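Local coordinates for TrwG protein (Bartonella grahamii, PDB 4NHF) that probably serves as a VirB8-like component of a type IV secretion system, seen here as its soluble domain, at residues 47-52 / 165-170; 51-56 / 103-108. All blocks are in the same frame, centred on the assembly; numbering follows the deposited sequence.

Interaction 1: 47-52 / 165-170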
loop_
_atom_site.group_PDB
_atom_site.type_symbol
_atom_site.label_atom_id
_atom_site.label_comp_id
_atom_site.label_asym_id
_atom_site.label_seq_id
_atom_site.Cartn_x
_atom_site.Cartn_y
_atom_site.Cartn_z
ATOM N N TYR A 47 -7.447 3.808 8.815
ATOM C CA TYR A 47 -6.728 3.679 7.554
ATOM C C TYR A 47 -5.205 3.701 7.714
ATOM O O TYR A 47 -4.480 2.750 7.306
ATOM C CB TYR A 47 -7.171 4.738 6.514
ATOM C CG TYR A 47 -6.379 4.608 5.253
ATOM C CD1 TYR A 47 -6.658 3.592 4.323
ATOM C CD2 TYR A 47 -5.340 5.465 4.991
ATOM C CE1 TYR A 47 -5.893 3.449 3.184
ATOM C CE2 TYR A 47 -4.566 5.318 3.851
ATOM C CZ TYR A 47 -4.857 4.319 2.946
ATOM O OH TYR A 47 -4.110 4.196 1.827
ATOM N N TRP A 48 -4.710 4.773 8.305
ATOM C CA TRP A 48 -3.275 5.004 8.417
ATOM C C TRP A 48 -2.599 4.062 9.414
ATOM O O TRP A 48 -1.481 3.575 9.176
ATOM C CB TRP A 48 -3.004 6.486 8.732
ATOM C CG TRP A 48 -3.251 7.328 7.567
ATOM C CD1 TRP A 48 -4.299 8.195 7.379
ATOM C CD2 TRP A 48 -2.473 7.386 6.389
ATOM N NE1 TRP A 48 -4.224 8.765 6.133
ATOM C CE2 TRP A 48 -3.102 8.287 5.513
ATOM C CE3 TRP A 48 -1.326 6.729 5.963
ATOM C CZ2 TRP A 48 -2.601 8.561 4.245
ATOM C CZ3 TRP A 48 -0.807 7.036 4.720
ATOM C CH2 TRP A 48 -1.446 7.942 3.880
ATOM N N LEU A 49 -3.274 3.752 10.523
ATOM C CA LEU A 49 -2.693 2.821 11.488
ATOM C C LEU A 49 -2.562 1.429 10.879
ATOM O O LEU A 49 -1.565 0.749 11.119
ATOM C CB LEU A 49 -3.505 2.742 12.770
ATOM C CG LEU A 49 -3.390 4.020 13.629
ATOM C CD1 LEU A 49 -4.571 4.058 14.532
ATOM C CD2 LEU A 49 -2.088 4.105 14.418
ATOM N N ASN A 50 -3.612 0.985 10.178
ATOM C CA ASN A 50 -3.559 -0.245 9.455
ATOM C C ASN A 50 -2.448 -0.249 8.420
ATOM O O ASN A 50 -1.704 -1.269 8.335
ATOM C CB ASN A 50 -4.920 -0.496 8.800
ATOM C CG ASN A 50 -5.009 -1.838 8.096
ATOM O OD1 ASN A 50 -4.842 -2.895 8.705
ATOM N ND2 ASN A 50 -5.338 -1.802 6.826
ATOM N N GLN A 51 -2.341 0.802 7.587
ATOM C CA GLN A 51 -1.245 0.801 6.597
ATOM C C GLN A 51 0.146 0.708 7.298
ATOM O O GLN A 51 1.063 0.040 6.826
ATOM C CB GLN A 51 -1.295 1.981 5.646
ATOM C CG GLN A 51 -2.424 1.895 4.594
ATOM C CD GLN A 51 -2.368 0.653 3.748
ATOM O OE1 GLN A 51 -1.326 0.337 3.186
ATOM N NE2 GLN A 51 -3.434 -0.103 3.722
ATOM N N TYR A 52 0.279 1.363 8.439
ATOM C CA TYR A 52 1.572 1.384 9.114
ATOM C C TYR A 52 1.961 -0.015 9.597
ATOM O O TYR A 52 3.081 -0.446 9.419
ATOM C CB TYR A 52 1.606 2.330 10.286
ATOM C CG TYR A 52 2.985 2.495 10.866
ATOM C CD1 TYR A 52 3.943 3.258 10.246
ATOM C CD2 TYR A 52 3.311 1.889 12.055
ATOM C CE1 TYR A 52 5.216 3.406 10.808
ATOM C CE2 TYR A 52 4.577 2.001 12.610
ATOM C CZ TYR A 52 5.535 2.760 11.992
ATOM O OH TYR A 52 6.769 2.859 12.623
ATOM N N PHE A 165 0.897 12.049 8.491
ATOM C CA PHE A 165 0.726 11.042 9.528
ATOM C C PHE A 165 2.099 10.726 10.100
ATOM O O PHE A 165 3.081 10.528 9.315
ATOM C CB PHE A 165 0.105 9.787 8.933
ATOM C CG PHE A 165 -0.171 8.692 9.935
ATOM C CD1 PHE A 165 -1.164 8.836 10.901
ATOM C CD2 PHE A 165 0.554 7.502 9.906
ATOM C CE1 PHE A 165 -1.455 7.817 11.793
ATOM C CE2 PHE A 165 0.257 6.471 10.803
ATOM C CZ PHE A 165 -0.740 6.634 11.736
ATOM N N GLN A 166 2.168 10.619 11.435
ATOM C CA GLN A 166 3.396 10.307 12.128
ATOM C C GLN A 166 3.145 9.428 13.345
ATOM O O GLN A 166 2.402 9.771 14.235
ATOM C CB GLN A 166 4.152 11.526 12.597
ATOM C CG GLN A 166 4.601 12.449 11.499
ATOM C CD GLN A 166 5.901 11.986 10.872
ATOM O OE1 GLN A 166 6.989 12.440 11.287
ATOM N NE2 GLN A 166 5.808 11.102 9.864
ATOM N N ILE A 167 3.777 8.278 13.349
ATOM C CA ILE A 167 3.798 7.398 14.514
ATOM C C ILE A 167 4.845 7.998 15.455
ATOM O O ILE A 167 6.017 8.099 15.080
ATOM C CB ILE A 167 4.211 5.989 14.079
ATOM C CG1 ILE A 167 3.218 5.435 13.051
ATOM C CG2 ILE A 167 4.374 5.048 15.280
ATOM C CD1 ILE A 167 1.895 5.031 13.639
ATOM N N THR A 168 4.443 8.396 16.648
ATOM C CA THR A 168 5.381 8.968 17.622
ATOM C C THR A 168 5.896 7.997 18.660
ATOM O O THR A 168 6.862 8.299 19.350
ATOM C CB THR A 168 4.713 10.156 18.332
ATOM O OG1 THR A 168 3.447 9.711 18.859
ATOM C CG2 THR A 168 4.475 11.226 17.292
ATOM N N SER A 169 5.180 6.888 18.832
ATOM C CA SER A 169 5.696 5.731 19.603
ATOM C C SER A 169 5.101 4.444 19.067
ATOM O O SER A 169 3.964 4.405 18.530
ATOM C CB SER A 169 5.442 5.895 21.120
ATOM O OG SER A 169 4.069 5.898 21.364
ATOM N N TYR A 170 5.870 3.400 19.143
ATOM C CA TYR A 170 5.443 2.128 18.620
ATOM C C TYR A 170 6.216 1.029 19.279
ATOM O O TYR A 170 7.449 1.077 19.318
ATOM C CB TYR A 170 5.610 2.074 17.100
ATOM C CG TYR A 170 5.110 0.785 16.459
ATOM C CD1 TYR A 170 5.880 -0.397 16.496
ATOM C CD2 TYR A 170 3.871 0.734 15.851
ATOM C CE1 TYR A 170 5.434 -1.565 15.851
ATOM C CE2 TYR A 170 3.408 -0.405 15.242
ATOM C CZ TYR A 170 4.172 -1.568 15.260
ATOM O OH TYR A 170 3.658 -2.660 14.635
#

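Interaction 2: 51-56 / 103-108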
loop_
_atom_site.group_PDB
_atom_site.type_symbol
_atom_site.label_atom_id
_atom_site.label_comp_id
_atom_site.label_asym_id
_atom_site.label_seq_id
_atom_site.Cartn_x
_atom_site.Cartn_y
_atom_site.Cartn_z
ATOM N N GLN A 51 -2.341 0.802 7.587
ATOM C CA GLN A 51 -1.245 0.801 6.597
ATOM C C GLN A 51 0.146 0.708 7.298
ATOM O O GLN A 51 1.063 0.040 6.826
ATOM C CB GLN A 51 -1.295 1.981 5.646
ATOM C CG GLN A 51 -2.424 1.895 4.594
ATOM C CD GLN A 51 -2.368 0.653 3.748
ATOM O OE1 GLN A 51 -1.326 0.337 3.186
ATOM N NE2 GLN A 51 -3.434 -0.103 3.722
ATOM N N TYR A 52 0.279 1.363 8.439
ATOM C CA TYR A 52 1.572 1.384 9.114
ATOM C C TYR A 52 1.961 -0.015 9.597
ATOM O O TYR A 52 3.081 -0.446 9.419
ATOM C CB TYR A 52 1.606 2.330 10.286
ATOM C CG TYR A 52 2.985 2.495 10.866
ATOM C CD1 TYR A 52 3.943 3.258 10.246
ATOM C CD2 TYR A 52 3.311 1.889 12.055
ATOM C CE1 TYR A 52 5.216 3.406 10.808
ATOM C CE2 TYR A 52 4.577 2.001 12.610
ATOM C CZ TYR A 52 5.535 2.760 11.992
ATOM O OH TYR A 52 6.769 2.859 12.623
ATOM N N VAL A 53 1.033 -0.702 10.233
ATOM C CA VAL A 53 1.325 -1.994 10.801
ATOM C C VAL A 53 1.573 -2.960 9.655
ATOM O O VAL A 53 2.533 -3.728 9.722
ATOM C CB VAL A 53 0.159 -2.435 11.707
ATOM C CG1 VAL A 53 0.267 -3.868 12.089
ATOM C CG2 VAL A 53 0.112 -1.548 12.961
ATOM N N LEU A 54 0.738 -2.896 8.605
ATOM C CA LEU A 54 0.925 -3.742 7.411
ATOM C C LEU A 54 2.290 -3.523 6.752
ATOM O O LEU A 54 2.925 -4.512 6.321
ATOM C CB LEU A 54 -0.139 -3.575 6.334
ATOM C CG LEU A 54 -1.540 -3.990 6.749
ATOM C CD1 LEU A 54 -2.533 -3.661 5.635
ATOM C CD2 LEU A 54 -1.546 -5.444 7.154
ATOM N N ASN A 55 2.770 -2.290 6.705
ATOM C CA ASN A 55 4.106 -2.078 6.135
ATOM C C ASN A 55 5.249 -2.437 7.088
ATOM O O ASN A 55 6.264 -2.998 6.676
ATOM C CB ASN A 55 4.276 -0.659 5.648
ATOM C CG ASN A 55 3.651 -0.468 4.284
ATOM O OD1 ASN A 55 4.281 -0.757 3.248
ATOM N ND2 ASN A 55 2.412 0.015 4.266
ATOM N N ARG A 56 5.104 -2.051 8.350
ATOM C CA ARG A 56 6.202 -2.289 9.252
ATOM C C ARG A 56 6.410 -3.790 9.592
ATOM O O ARG A 56 7.535 -4.201 9.796
ATOM C CB ARG A 56 6.035 -1.443 10.504
ATOM C CG ARG A 56 7.061 -1.723 11.578
ATOM C CD ARG A 56 7.021 -0.652 12.654
ATOM N NE ARG A 56 8.006 -0.957 13.698
ATOM C CZ ARG A 56 8.570 -0.112 14.554
ATOM N NH1 ARG A 56 8.334 1.193 14.540
ATOM N NH2 ARG A 56 9.443 -0.595 15.434
ATOM N N ILE A 103 7.163 -12.916 5.991
ATOM C CA ILE A 103 6.355 -12.812 7.182
ATOM C C ILE A 103 5.095 -12.095 6.707
ATOM O O ILE A 103 5.169 -10.948 6.237
ATOM C CB ILE A 103 7.079 -12.023 8.299
ATOM C CG1 ILE A 103 8.328 -12.735 8.744
ATOM C CG2 ILE A 103 6.149 -11.734 9.494
ATOM C CD1 ILE A 103 9.207 -11.918 9.652
ATOM N N THR A 104 3.959 -12.776 6.824
ATOM C CA THR A 104 2.702 -12.189 6.463
ATOM C C THR A 104 2.031 -11.653 7.729
ATOM O O THR A 104 2.308 -12.125 8.820
ATOM C CB THR A 104 1.794 -13.151 5.720
ATOM O OG1 THR A 104 1.465 -14.231 6.571
ATOM C CG2 THR A 104 2.489 -13.690 4.555
ATOM N N VAL A 105 1.206 -10.620 7.568
ATOM C CA VAL A 105 0.538 -9.911 8.685
ATOM C C VAL A 105 -0.950 -9.870 8.439
ATOM O O VAL A 105 -1.388 -9.539 7.327
ATOM C CB VAL A 105 0.956 -8.425 8.737
ATOM C CG1 VAL A 105 0.314 -7.708 9.942
ATOM C CG2 VAL A 105 2.450 -8.265 8.689
ATOM N N LYS A 106 -1.728 -10.258 9.445
ATOM C CA LYS A 106 -3.160 -10.052 9.433
ATOM C C LYS A 106 -3.537 -9.162 10.587
ATOM O O LYS A 106 -3.289 -9.513 11.755
ATOM C CB LYS A 106 -3.922 -11.396 9.561
ATOM N N VAL A 107 -4.156 -8.030 10.299
ATOM C CA VAL A 107 -4.653 -7.151 11.360
ATOM C C VAL A 107 -6.027 -7.655 11.812
ATOM O O VAL A 107 -6.926 -7.840 10.999
ATOM C CB VAL A 107 -4.688 -5.699 10.911
ATOM C CG1 VAL A 107 -5.350 -4.773 11.975
ATOM C CG2 VAL A 107 -3.276 -5.272 10.569
ATOM N N ARG A 108 -6.178 -7.899 13.099
ATOM C CA ARG A 108 -7.437 -8.383 13.613
ATOM C C ARG A 108 -8.353 -7.282 14.119
ATOM O O ARG A 108 -9.552 -7.331 13.854
ATOM C CB ARG A 108 -7.196 -9.412 14.687
ATOM C CG ARG A 108 -6.505 -10.653 14.121
ATOM C CD ARG A 108 -7.334 -11.390 13.052
ATOM N NE ARG A 108 -8.377 -12.185 13.724
ATOM C CZ ARG A 108 -9.686 -12.075 13.534
ATOM N NH1 ARG A 108 -10.205 -11.217 12.648
ATOM N NH2 ARG A 108 -10.492 -12.853 14.242
#

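Interaction 1: 47-52 / 165-170
The F165 ring carries W48 CB over the centre of one face, a CH-pi contact with that carbon 3.5 Å from the ring centroid and almost on the ring normal. At the ring's edge, in its plane, sits L49 CD2, 3.9 Å from F165 CZ. This is helix 42-57 lying on the outer strand 165-174 of the curved antiparallel sheet in VirB8's NTF2-like fold, the two segment axes crossing at -62° and no hydrogen bond joining them. Y47 CD2 lies toward the rim of one face of the W48 indole and F165 CB toward the rim of the opposite face; the phenyl ring and the five-membered ring of the indole are tilted by only 27° but displaced, their centroids 5.2 Å apart. Y47 of the second subunit meets this indole, so the packing runs on into the dimer.

One helical turn along, the Y52 ring takes I167 CG1 over its centre, 3.4 Å from the centroid. Y52 CB points toward the strand, with CG anti to the backbone N (chi1 -172°). The ring's edge points at the face of Y170 in an offset edge-to-face pair, with Y52 CE2 3.6 Å from Y170 CD2. Both hydroxyls of this buried pair find polar partners elsewhere, Y52 OH at S75 and Y170 OH at E57. Under the Y52 ring, I167 CD1 lies 3.8 Å from Y52 CD2 and 4.2 Å from L49 CD2.

Interaction 2: 51-56 / 103-108
L54 lodges its CD2 methyl between the tops of two valines, 3.8 Å from V107 CG2 and 4.0 Å from V105 CG1. The valines are two residues apart on the strand and so point the same way, leaving a shallow dip between them for this methyl. L54 CB does not itself aim at the strand; CD1 is anti to CA (chi2 175°), and CD2 is the branch turned in. The fit is reciprocal: V107 CG2 rests in the notch between L54 CD2 and V53 CG1, 4.1 Å from the latter. V53 CG1 lies farther from V105 CG1, at 4.4 Å.

Helix and strand run nearly antiparallel, at 162°, with the segment axes 8.4 Å apart. In the NTF2-like fold of VirB8 this brings helix 42-57 over strand 102-112, which pairs on one side with strand 117-127; K106 CB points away from the helix. The V105 side chain is about 9 Å from that of D60, seen to bind calcium in this protein, though none is bound to this chain in the model.

On its other side the helix carries polar side chains. N55 ND2 and N55 N reach Q51 O from opposite faces of its carbonyl plane, and N55 OD1 binds N67. R56 reaches back one turn, its NH1 giving Y52 OH a 3.0 Å hydrogen bond that lies in the guanidinium plane and is bent only to 163°.

Both contacts start from helix 42-57 near the N-terminal end of the model and share Q51 and Y52. From there the chain passes through helices 64-73, 77-86 and 93-97 before strand 102-112 comes back under the helix, and interaction 2 closes that loop. It then runs through strands 117-127 and 138-148 and helix 155-160 to strand 165-174, where interaction 1 closes the wider loop; interaction 2 is nested inside it. The helix thus bridges the two outermost strands of this chain's sheet. The contacts also touch directly: Y170 CD1 lies 3.3 Å from R56 CZ, and N50 OD1 3.4 Å from V107 CG2.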